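Local coordinates for flavin reductase (Uncultured bacterium, PDB 5CHO), which probably uses NAD(P)H to reduce its bound flavin and supply reduced FAD to the tryptophan halogenase of a two-component system, at residues N64-V69 / A145-A150; Q123-R126 / A130-A133; D177-V180 / Q185-G188. One frame throughout, in Å; residues are numbered along the deposited sequence.

In the fold
Side-chain chemistry follows depth in the fold, and the three contacts illustrate this within one flavin-reductase-like barrel. Contact 1 is the buried one: two phenylalanines meet in an apolar cluster that the second subunit helps to close, while the polar start of 64-69 turns to the flavin. Contact 2 is nearer the surface and only partly buried, in the excursion between helix 106-111 and the main sheet, joined by an exposed salt bridge; it touches contact 1 where Trp146 packs on Ala130. Contact 3, partly buried, is a hairpin held by backbone bonds and belongs to the same main sheet as contact 1. Contacts 1 and 3 both reach FAD and the second subunit, the former through polar bonds to the flavin and the latter through apolar packing.

Contact 1: N64-V69 / A145-A150; sequences NSFTSV and AWFECA. With FAD (flavin-adenine dinucleotide), chain I.
Flavin O4 is approached twice by Ser65, whose neighbour Phe66 reaches into a buried apolar cluster to touch Phe147. This is the split-barrel flavin-binding fold; in this protein the loop before strand 67-71 faces the cofactor and Phe66 the core. Ser65 OG lies 2.7 Å from FAD O4, and Ser65 N adds a weak hydrogen bond to the same oxygen at 3.3 Å. Ser65 OG also accepts a hydrogen bond from the backbone N of Cys79, a second-shell contact that helps position it. One residue earlier, Asn64 N donates to FAD N5 at 3.0 Å with an N-H...N angle of 147°. Successive backbone amides thus point at N5 and O4, where they would probably polarise this edge of the isoalloxazine, the Asn64 amide meeting N5 as an acceptor.

Phe66 turns the other way. Its CG stands anti to the backbone N (chi1 174°), which carries the ring off the loop and in toward strand 145-157. The side chain crosses that of Phe147 at about a right angle, but the ring planes are inclined by only 37°, and with centroids 5.4 Å apart the pair is oblique, neither a parallel stack nor a T. Val98 of strand 95-100 and Ile76 and Val78 of strand 74-81 pack against Phe66, and Ala170 and Val100 against Phe147. The dimer completes the cluster: Phe44 of the second subunit meets Phe66 edge-to-face, and Ile40 of that subunit packs on Phe147. Within the pair itself the touch is made by a single leading atom, Phe66 CZ, which sits over one face of Phe147, displaced toward the rim and 3.8 Å from Phe147 CE2.

Contact 2: Q123-R126 / A130-A133; sequences QFDR and ARGA
Arg131 reaches back from strand 129-131 to the 3-10 turn that ends at Asp125, tying the small two-stranded hairpin of 129-131 and 138-140 to the segment leading into it. From CB the chain leaves with CG beside the backbone N, then bends at chi2 (-73°) before running extended through CD to NE; the side chain also packs on Pro58. Arg131 NE comes within 3.6 Å of Phe124 O, a close approach made obliquely to the guanidinium plane. Beyond CZ the two terminal nitrogens part company. NH1 is hydrogen-bonded to the carbonyl oxygen of Gly136, whereas Arg131 NH2 forms a salt bridge with Asp125 OD1 at 3.2 Å. That bond is bent, with an N-H...O angle of 140°, and uses the syn side of the carboxylate, the nitrogen standing out of the carboxylate plane although the two flat groups are only 20° apart. Both residues are exposed, so solvent probably screens the charges. Phe124, by contrast, is buried, its ring meeting Trp129 edge-to-face, and it adds an apolar neighbour at the guanidinium tip: Phe124 CB lies 3.7 Å from Arg131 NH2.

Contact 3: D177-V180 / Q185-G188; sequences DALV and QFRG. With FAD (flavin-adenine dinucleotide), chain I.
Leu179 and Phe186 lie diagonally across two antiparallel strands, on the same face of the sheet, and their side chains cross at a slant. The leucine is carried there by a first torsion that sets CG anti to the backbone N (chi1 -173°), bringing its branch point up beside the aromatic rim. Leu179 CD1 approaches Phe186 CD2 to 4.0 Å, obliquely to the ring. Gln106 of helix 106-111 packs against both side chains, with Ala109 on the leucine and Leu110 on the phenylalanine. The far end of the aromatic ring is aimed at the cofactor: Phe186 CZ is 3.7 Å from FAD C8M, which lies near the ring plane at its edge, so this flavin methyl is met edge-on. The same Phe186 CZ is 3.9 Å from FAD C7M. Replacing Phe186 by alanine is likely to open a gap between Leu179 and the flavin, leaving both methyls without this apolar neighbour.

Val180 and Arg187 project from the reverse face, where Ala45 and Pro190 of the second subunit pack on them respectively. Their backbones form a hydrogen-bonded pair: Val180 N donates to Arg187 O at 2.8 Å, and Arg187 N returns a bond of 2.7 Å to Val180 O. Next along, Gly188 CA makes a CA-H...O contact of 3.5 Å with Ala178 O. The reciprocal backbone bonds of Val180 and Arg187 are those of an antiparallel beta hairpin, whose faces here serve helix 106-111 and the flavin on one side and the second subunit on the other, and which brings Phe186 to the dimethylbenzene end of the FAD pocket.

Contact 1: N64-V69 / A145-A150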
loop_
_atom_site.group_PDB
_atom_site.type_symbol
_atom_site.label_atom_id
_atom_site.label_comp_id
_atom_site.label_asym_id
_atom_site.label_seq_id
_atom_site.Cartn_x
_atom_site.Cartn_y
_atom_site.Cartn_z
ATOM N N ASN A 64 -2.126 -7.619 -0.982
ATOM C CA ASN A 64 -2.554 -6.249 -1.252
ATOM C C ASN A 64 -1.663 -5.236 -0.531
ATOM O O ASN A 64 -1.918 -4.031 -0.570
ATOM C CB ASN A 64 -4.028 -6.053 -0.859
ATOM C CG ASN A 64 -4.230 -5.883 0.640
ATOM O OD1 ASN A 64 -3.425 -6.342 1.452
ATOM N ND2 ASN A 64 -5.332 -5.236 1.013
ATOM N N SER A 65 -0.615 -5.735 0.120
ATOM C CA SER A 65 0.331 -4.875 0.824
ATOM C C SER A 65 1.401 -4.337 -0.125
ATOM O O SER A 65 2.368 -3.708 0.307
ATOM C CB SER A 65 0.999 -5.634 1.971
ATOM O OG SER A 65 1.759 -6.724 1.479
ATOM N N PHE A 66 1.224 -4.597 -1.417
ATOM C CA PHE A 66 2.165 -4.138 -2.427
ATOM C C PHE A 66 2.186 -2.614 -2.481
ATOM O O PHE A 66 1.138 -1.972 -2.497
ATOM C CB PHE A 66 1.803 -4.716 -3.794
ATOM C CG PHE A 66 2.649 -4.186 -4.921
ATOM C CD1 PHE A 66 3.875 -4.751 -5.215
ATOM C CD2 PHE A 66 2.210 -3.122 -5.686
ATOM C CE1 PHE A 66 4.645 -4.263 -6.256
ATOM C CE2 PHE A 66 2.974 -2.629 -6.725
ATOM C CZ PHE A 66 4.193 -3.197 -7.010
ATOM N N THR A 67 3.389 -2.046 -2.503
ATOM C CA THR A 67 3.573 -0.597 -2.452
ATOM C C THR A 67 4.821 -0.166 -3.219
ATOM O O THR A 67 5.904 -0.712 -3.020
ATOM C CB THR A 67 3.664 -0.100 -0.992
ATOM O OG1 THR A 67 2.485 -0.500 -0.279
ATOM C CG2 THR A 67 3.788 1.417 -0.937
ATOM N N SER A 68 4.653 0.816 -4.097
ATOM C CA SER A 68 5.783 1.416 -4.799
ATOM C C SER A 68 6.592 2.267 -3.827
ATOM O O SER A 68 6.029 3.099 -3.116
ATOM C CB SER A 68 5.300 2.267 -5.971
ATOM O OG SER A 68 4.278 3.161 -5.564
ATOM N N VAL A 69 7.908 2.066 -3.805
ATOM C CA VAL A 69 8.743 2.643 -2.751
ATOM C C VAL A 69 9.730 3.693 -3.256
ATOM O O VAL A 69 9.862 4.762 -2.660
ATOM C CB VAL A 69 9.553 1.555 -2.025
ATOM C CG1 VAL A 69 10.513 2.192 -1.038
ATOM C CG2 VAL A 69 8.630 0.597 -1.300
ATOM N N ALA A 145 -0.621 -5.329 -14.820
ATOM C CA ALA A 145 0.820 -5.086 -14.871
ATOM C C ALA A 145 1.635 -6.262 -14.325
ATOM O O ALA A 145 1.140 -7.047 -13.516
ATOM C CB ALA A 145 1.160 -3.816 -14.099
ATOM N N TRP A 146 2.884 -6.367 -14.777
ATOM C CA TRP A 146 3.832 -7.358 -14.270
ATOM C C TRP A 146 5.085 -6.702 -13.700
ATOM O O TRP A 146 5.551 -5.685 -14.212
ATOM C CB TRP A 146 4.251 -8.339 -15.372
ATOM C CG TRP A 146 3.206 -9.326 -15.810
ATOM C CD1 TRP A 146 2.063 -9.675 -15.150
ATOM C CD2 TRP A 146 3.230 -10.109 -17.010
ATOM N NE1 TRP A 146 1.372 -10.623 -15.868
ATOM C CE2 TRP A 146 2.068 -10.904 -17.016
ATOM C CE3 TRP A 146 4.119 -10.209 -18.081
ATOM C CZ2 TRP A 146 1.776 -11.789 -18.052
ATOM C CZ3 TRP A 146 3.829 -11.084 -19.105
ATOM C CH2 TRP A 146 2.669 -11.862 -19.085
ATOM N N PHE A 147 5.619 -7.289 -12.630
ATOM C CA PHE A 147 6.922 -6.902 -12.098
ATOM C C PHE A 147 7.738 -8.152 -11.800
ATOM O O PHE A 147 7.190 -9.156 -11.349
ATOM C CB PHE A 147 6.813 -6.083 -10.806
ATOM C CG PHE A 147 5.983 -4.836 -10.923
ATOM C CD1 PHE A 147 6.565 -3.615 -11.244
ATOM C CD2 PHE A 147 4.615 -4.885 -10.704
ATOM C CE1 PHE A 147 5.793 -2.468 -11.343
ATOM C CE2 PHE A 147 3.843 -3.745 -10.796
ATOM C CZ PHE A 147 4.432 -2.535 -11.120
ATOM N N GLU A 148 9.040 -8.089 -12.058
ATOM C CA GLU A 148 9.977 -9.069 -11.514
ATOM C C GLU A 148 10.938 -8.341 -10.597
ATOM O O GLU A 148 11.382 -7.234 -10.904
ATOM C CB GLU A 148 10.753 -9.806 -12.607
ATOM C CG GLU A 148 9.907 -10.658 -13.527
ATOM C CD GLU A 148 10.749 -11.401 -14.545
ATOM O OE1 GLU A 148 11.188 -12.530 -14.241
ATOM O OE2 GLU A 148 10.984 -10.854 -15.643
ATOM N N CYS A 149 11.263 -8.972 -9.475
ATOM C CA CYS A 149 12.060 -8.323 -8.449
ATOM C C CYS A 149 13.115 -9.250 -7.880
ATOM O O CYS A 149 12.928 -10.465 -7.825
ATOM C CB CYS A 149 11.155 -7.838 -7.316
ATOM S SG CYS A 149 9.705 -6.903 -7.854
ATOM N N ALA A 150 14.227 -8.658 -7.464
ATOM C CA ALA A 150 15.226 -9.352 -6.672
ATOM C C ALA A 150 15.112 -8.860 -5.244
ATOM O O ALA A 150 14.975 -7.661 -5.013
ATOM C CB ALA A 150 16.609 -9.105 -7.214
HETATM P PA FAD I . 0.184 -20.069 4.060
HETATM O O1A FAD I . 1.091 -21.263 4.156
HETATM O O2A FAD I . -1.027 -20.397 3.277
HETATM O O5B FAD I . -0.277 -19.607 5.541
HETATM C C5B FAD I . -1.227 -18.541 5.653
HETATM C C4B FAD I . -1.794 -18.468 7.118
HETATM O O4B FAD I . -2.553 -19.487 7.334
HETATM C C3B FAD I . -0.652 -18.554 8.124
HETATM O O3B FAD I . -0.860 -17.686 9.186
HETATM C C2B FAD I . -0.658 -20.002 8.610
HETATM O O2B FAD I . -0.338 -20.064 10.103
HETATM C C1B FAD I . -1.856 -20.431 8.429
HETATM N N9A FAD I . -1.823 -21.761 7.942
HETATM C C8A FAD I . -1.949 -22.172 6.657
HETATM N N7A FAD I . -1.855 -23.525 6.641
HETATM C C5A FAD I . -1.667 -23.947 7.916
HETATM C C6A FAD I . -1.501 -25.208 8.468
HETATM N N6A FAD I . -1.479 -26.554 7.915
HETATM N N1A FAD I . -1.331 -25.345 9.804
HETATM C C2A FAD I . -1.314 -24.241 10.616
HETATM N N3A FAD I . -1.469 -22.992 10.074
HETATM C C4A FAD I . -1.647 -22.852 8.723
HETATM N N1 FAD I . -1.148 -12.160 3.328
HETATM C C2 FAD I . 0.136 -11.532 3.638
HETATM O O2 FAD I . 0.977 -12.138 4.311
HETATM N N3 FAD I . 0.423 -10.183 3.162
HETATM C C4 FAD I . -0.555 -9.485 2.391
HETATM O O4 FAD I . -0.322 -8.423 2.016
HETATM C C4X FAD I . -1.866 -10.139 2.082
HETATM N N5 FAD I . -2.862 -9.458 1.313
HETATM C C5X FAD I . -4.155 -10.115 0.999
HETATM C C6 FAD I . -5.146 -9.436 0.230
HETATM C C7 FAD I . -6.368 -10.062 -0.055
HETATM C C7M FAD I . -7.196 -9.048 -0.902
HETATM C C8 FAD I . -6.597 -11.356 0.417
HETATM C C8M FAD I . -7.996 -11.941 0.027
HETATM C C9 FAD I . -5.619 -12.018 1.170
HETATM C C9A FAD I . -4.396 -11.401 1.469
HETATM N N10 FAD I . -3.389 -12.109 2.256
HETATM C C10 FAD I . -2.127 -11.463 2.557
HETATM C "C1'" FAD I . -3.631 -13.488 2.772
HETATM C "C2'" FAD I . -2.782 -14.510 1.990
HETATM O "O2'" FAD I . -3.064 -14.393 0.629
HETATM C "C3'" FAD I . -3.137 -15.892 2.484
HETATM O "O3'" FAD I . -2.769 -16.009 3.824
HETATM C "C4'" FAD I . -2.410 -16.963 1.664
HETATM O "O4'" FAD I . -2.953 -18.189 1.943
HETATM C "C5'" FAD I . -0.912 -16.981 2.034
HETATM O "O5'" FAD I . -0.246 -17.983 1.276
HETATM P P FAD I . 1.121 -18.632 1.852
HETATM O O1P FAD I . 1.355 -19.964 1.188
HETATM O O2P FAD I . 2.300 -17.686 1.594
HETATM O O3P FAD I . 0.946 -18.842 3.398
#

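Contact 2: Q123-R126 / A130-A133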
loop_
_atom_site.group_PDB
_atom_site.type_symbol
_atom_site.label_atom_id
_atom_site.label_comp_id
_atom_site.label_asym_id
_atom_site.label_seq_id
_atom_site.Cartn_x
_atom_site.Cartn_y
_atom_site.Cartn_z
ATOM N N GLN A 123 0.516 -26.440 -11.361
ATOM C CA GLN A 123 -0.535 -25.476 -11.689
ATOM C C GLN A 123 0.009 -24.240 -12.400
ATOM O O GLN A 123 -0.703 -23.586 -13.163
ATOM C CB GLN A 123 -1.295 -25.058 -10.427
ATOM C CG GLN A 123 -0.517 -24.185 -9.453
ATOM C CD GLN A 123 -1.254 -23.999 -8.141
ATOM O OE1 GLN A 123 -2.152 -23.163 -8.038
ATOM N NE2 GLN A 123 -0.901 -24.799 -7.138
ATOM N N PHE A 124 1.276 -23.931 -12.151
ATOM C CA PHE A 124 1.919 -22.760 -12.733
ATOM C C PHE A 124 2.435 -23.050 -14.135
ATOM O O PHE A 124 3.053 -22.191 -14.760
ATOM C CB PHE A 124 3.038 -22.289 -11.807
ATOM C CG PHE A 124 2.558 -22.006 -10.415
ATOM C CD1 PHE A 124 1.620 -21.014 -10.197
ATOM C CD2 PHE A 124 2.995 -22.760 -9.338
ATOM C CE1 PHE A 124 1.146 -20.752 -8.928
ATOM C CE2 PHE A 124 2.527 -22.502 -8.060
ATOM C CZ PHE A 124 1.596 -21.497 -7.857
ATOM N N ASP A 125 2.173 -24.263 -14.617
ATOM C CA ASP A 125 2.448 -24.631 -16.003
ATOM C C ASP A 125 1.203 -24.497 -16.882
ATOM O O ASP A 125 1.275 -24.644 -18.103
ATOM C CB ASP A 125 2.973 -26.066 -16.071
ATOM C CG ASP A 125 4.273 -26.247 -15.317
ATOM O OD1 ASP A 125 5.063 -25.282 -15.256
ATOM O OD2 ASP A 125 4.507 -27.353 -14.784
ATOM N N ARG A 126 0.060 -24.216 -16.261
ATOM C CA ARG A 126 -1.189 -24.055 -17.000
ATOM C C ARG A 126 -1.159 -22.770 -17.826
ATOM O O ARG A 126 -0.305 -21.915 -17.606
ATOM C CB ARG A 126 -2.367 -24.078 -16.026
ATOM C CG ARG A 126 -2.485 -25.409 -15.326
ATOM C CD ARG A 126 -3.644 -25.487 -14.368
ATOM N NE ARG A 126 -3.510 -26.690 -13.555
ATOM C CZ ARG A 126 -4.101 -26.884 -12.382
ATOM N NH1 ARG A 126 -4.887 -25.948 -11.860
ATOM N NH2 ARG A 126 -3.898 -28.019 -11.728
ATOM N N ALA A 130 2.273 -16.962 -17.308
ATOM C CA ALA A 130 3.515 -16.777 -18.044
ATOM C C ALA A 130 4.652 -16.918 -17.048
ATOM O O ALA A 130 4.425 -16.874 -15.841
ATOM C CB ALA A 130 3.559 -15.420 -18.720
ATOM N N ARG A 131 5.870 -17.097 -17.546
ATOM C CA ARG A 131 7.040 -17.177 -16.680
ATOM C C ARG A 131 7.944 -15.988 -16.943
ATOM O O ARG A 131 8.301 -15.718 -18.088
ATOM C CB ARG A 131 7.806 -18.477 -16.907
ATOM C CG ARG A 131 7.056 -19.726 -16.494
ATOM C CD ARG A 131 6.992 -19.854 -14.985
ATOM N NE ARG A 131 6.462 -21.154 -14.589
ATOM C CZ ARG A 131 6.916 -21.878 -13.568
ATOM N NH1 ARG A 131 7.905 -21.433 -12.802
ATOM N NH2 ARG A 131 6.367 -23.056 -13.305
ATOM N N GLY A 132 8.312 -15.281 -15.880
ATOM C CA GLY A 132 9.125 -14.091 -16.021
ATOM C C GLY A 132 10.484 -14.464 -16.579
ATOM O O GLY A 132 11.123 -15.410 -16.117
ATOM N N ALA A 133 10.925 -13.712 -17.579
ATOM C CA ALA A 133 12.151 -14.024 -18.306
ATOM C C ALA A 133 13.387 -13.990 -17.406
ATOM O O ALA A 133 14.324 -14.762 -17.608
ATOM C CB ALA A 133 12.321 -13.059 -19.474
#

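Contact 3: D177-V180 / Q185-G188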
loop_
_atom_site.group_PDB
_atom_site.type_symbol
_atom_site.label_atom_id
_atom_site.label_comp_id
_atom_site.label_asym_id
_atom_site.label_seq_id
_atom_site.Cartn_x
_atom_site.Cartn_y
_atom_site.Cartn_z
ATOM N N ASP A 177 -10.823 -2.680 -16.299
ATOM C CA ASP A 177 -11.344 -2.621 -14.937
ATOM C C ASP A 177 -10.427 -3.308 -13.938
ATOM O O ASP A 177 -9.928 -4.405 -14.188
ATOM C CB ASP A 177 -12.743 -3.232 -14.890
ATOM C CG ASP A 177 -13.766 -2.376 -15.606
ATOM O OD1 ASP A 177 -13.356 -1.503 -16.401
ATOM O OD2 ASP A 177 -14.973 -2.563 -15.359
ATOM N N ALA A 178 -10.216 -2.645 -12.804
ATOM C CA ALA A 178 -9.250 -3.091 -11.813
ATOM C C ALA A 178 -9.919 -3.761 -10.625
ATOM O O ALA A 178 -11.028 -3.397 -10.232
ATOM C CB ALA A 178 -8.420 -1.910 -11.344
ATOM N N LEU A 179 -9.224 -4.734 -10.049
ATOM C CA LEU A 179 -9.703 -5.399 -8.849
ATOM C C LEU A 179 -9.291 -4.575 -7.649
ATOM O O LEU A 179 -8.116 -4.251 -7.478
ATOM C CB LEU A 179 -9.157 -6.820 -8.741
ATOM C CG LEU A 179 -9.745 -7.657 -7.603
ATOM C CD1 LEU A 179 -11.250 -7.799 -7.764
ATOM C CD2 LEU A 179 -9.085 -9.031 -7.544
ATOM N N VAL A 180 -10.272 -4.243 -6.822
ATOM C CA VAL A 180 -10.039 -3.425 -5.650
ATOM C C VAL A 180 -10.589 -4.121 -4.418
ATOM O O VAL A 180 -11.648 -4.748 -4.467
ATOM C CB VAL A 180 -10.674 -2.034 -5.840
ATOM C CG1 VAL A 180 -10.772 -1.278 -4.523
ATOM C CG2 VAL A 180 -9.863 -1.249 -6.860
ATOM N N GLN A 185 -14.465 -6.096 1.072
ATOM C CA GLN A 185 -15.173 -6.513 -0.135
ATOM C C GLN A 185 -14.282 -6.399 -1.349
ATOM O O GLN A 185 -13.433 -5.511 -1.422
ATOM C CB GLN A 185 -16.424 -5.664 -0.376
ATOM C CG GLN A 185 -17.518 -5.761 0.668
ATOM C CD GLN A 185 -18.101 -7.152 0.763
ATOM O OE1 GLN A 185 -18.353 -7.795 -0.257
ATOM N NE2 GLN A 185 -18.369 -7.603 1.983
ATOM N N PHE A 186 -14.484 -7.297 -2.308
ATOM C CA PHE A 186 -13.850 -7.146 -3.604
ATOM C C PHE A 186 -14.749 -6.262 -4.459
ATOM O O PHE A 186 -15.975 -6.402 -4.444
ATOM C CB PHE A 186 -13.594 -8.504 -4.264
ATOM C CG PHE A 186 -12.481 -9.278 -3.622
ATOM C CD1 PHE A 186 -12.747 -10.258 -2.682
ATOM C CD2 PHE A 186 -11.164 -9.005 -3.944
ATOM C CE1 PHE A 186 -11.720 -10.959 -2.084
ATOM C CE2 PHE A 186 -10.131 -9.702 -3.351
ATOM C CZ PHE A 186 -10.410 -10.682 -2.419
ATOM N N ARG A 187 -14.126 -5.353 -5.203
ATOM C CA ARG A 187 -14.851 -4.394 -6.024
ATOM C C ARG A 187 -14.183 -4.269 -7.369
ATOM O O ARG A 187 -12.998 -4.575 -7.526
ATOM C CB ARG A 187 -14.922 -3.011 -5.361
ATOM C CG ARG A 187 -15.564 -3.038 -4.000
ATOM C CD ARG A 187 -17.069 -3.247 -4.114
ATOM N NE ARG A 187 -17.690 -3.392 -2.802
ATOM C CZ ARG A 187 -18.182 -2.407 -2.060
ATOM N NH1 ARG A 187 -18.261 -1.167 -2.520
ATOM N NH2 ARG A 187 -18.662 -2.694 -0.859
ATOM N N GLY A 188 -14.971 -3.840 -8.345
ATOM C CA GLY A 188 -14.457 -3.537 -9.661
ATOM C C GLY A 188 -14.348 -2.035 -9.798
ATOM O O GLY A 188 -15.307 -1.308 -9.542
HETATM P PA FAD I . 0.184 -20.069 4.060
HETATM O O1A FAD I . 1.091 -21.263 4.156
HETATM O O2A FAD I . -1.027 -20.397 3.277
HETATM O O5B FAD I . -0.277 -19.607 5.541
HETATM C C5B FAD I . -1.227 -18.541 5.653
HETATM C C4B FAD I . -1.794 -18.468 7.118
HETATM O O4B FAD I . -2.553 -19.487 7.334
HETATM C C3B FAD I . -0.652 -18.554 8.124
HETATM O O3B FAD I . -0.860 -17.686 9.186
HETATM C C2B FAD I . -0.658 -20.002 8.610
HETATM O O2B FAD I . -0.338 -20.064 10.103
HETATM C C1B FAD I . -1.856 -20.431 8.429
HETATM N N9A FAD I . -1.823 -21.761 7.942
HETATM C C8A FAD I . -1.949 -22.172 6.657
HETATM N N7A FAD I . -1.855 -23.525 6.641
HETATM C C5A FAD I . -1.667 -23.947 7.916
HETATM C C6A FAD I . -1.501 -25.208 8.468
HETATM N N6A FAD I . -1.479 -26.554 7.915
HETATM N N1A FAD I . -1.331 -25.345 9.804
HETATM C C2A FAD I . -1.314 -24.241 10.616
HETATM N N3A FAD I . -1.469 -22.992 10.074
HETATM C C4A FAD I . -1.647 -22.852 8.723
HETATM N N1 FAD I . -1.148 -12.160 3.328
HETATM C C2 FAD I . 0.136 -11.532 3.638
HETATM O O2 FAD I . 0.977 -12.138 4.311
HETATM N N3 FAD I . 0.423 -10.183 3.162
HETATM C C4 FAD I . -0.555 -9.485 2.391
HETATM O O4 FAD I . -0.322 -8.423 2.016
HETATM C C4X FAD I . -1.866 -10.139 2.082
HETATM N N5 FAD I . -2.862 -9.458 1.313
HETATM C C5X FAD I . -4.155 -10.115 0.999
HETATM C C6 FAD I . -5.146 -9.436 0.230
HETATM C C7 FAD I . -6.368 -10.062 -0.055
HETATM C C7M FAD I . -7.196 -9.048 -0.902
HETATM C C8 FAD I . -6.597 -11.356 0.417
HETATM C C8M FAD I . -7.996 -11.941 0.027
HETATM C C9 FAD I . -5.619 -12.018 1.170
HETATM C C9A FAD I . -4.396 -11.401 1.469
HETATM N N10 FAD I . -3.389 -12.109 2.256
HETATM C C10 FAD I . -2.127 -11.463 2.557
HETATM C "C1'" FAD I . -3.631 -13.488 2.772
HETATM C "C2'" FAD I . -2.782 -14.510 1.990
HETATM O "O2'" FAD I . -3.064 -14.393 0.629
HETATM C "C3'" FAD I . -3.137 -15.892 2.484
HETATM O "O3'" FAD I . -2.769 -16.009 3.824
HETATM C "C4'" FAD I . -2.410 -16.963 1.664
HETATM O "O4'" FAD I . -2.953 -18.189 1.943
HETATM C "C5'" FAD I . -0.912 -16.981 2.034
HETATM O "O5'" FAD I . -0.246 -17.983 1.276
HETATM P P FAD I . 1.121 -18.632 1.852
HETATM O O1P FAD I . 1.355 -19.964 1.188
HETATM O O2P FAD I . 2.300 -17.686 1.594
HETATM O O3P FAD I . 0.946 -18.842 3.398
#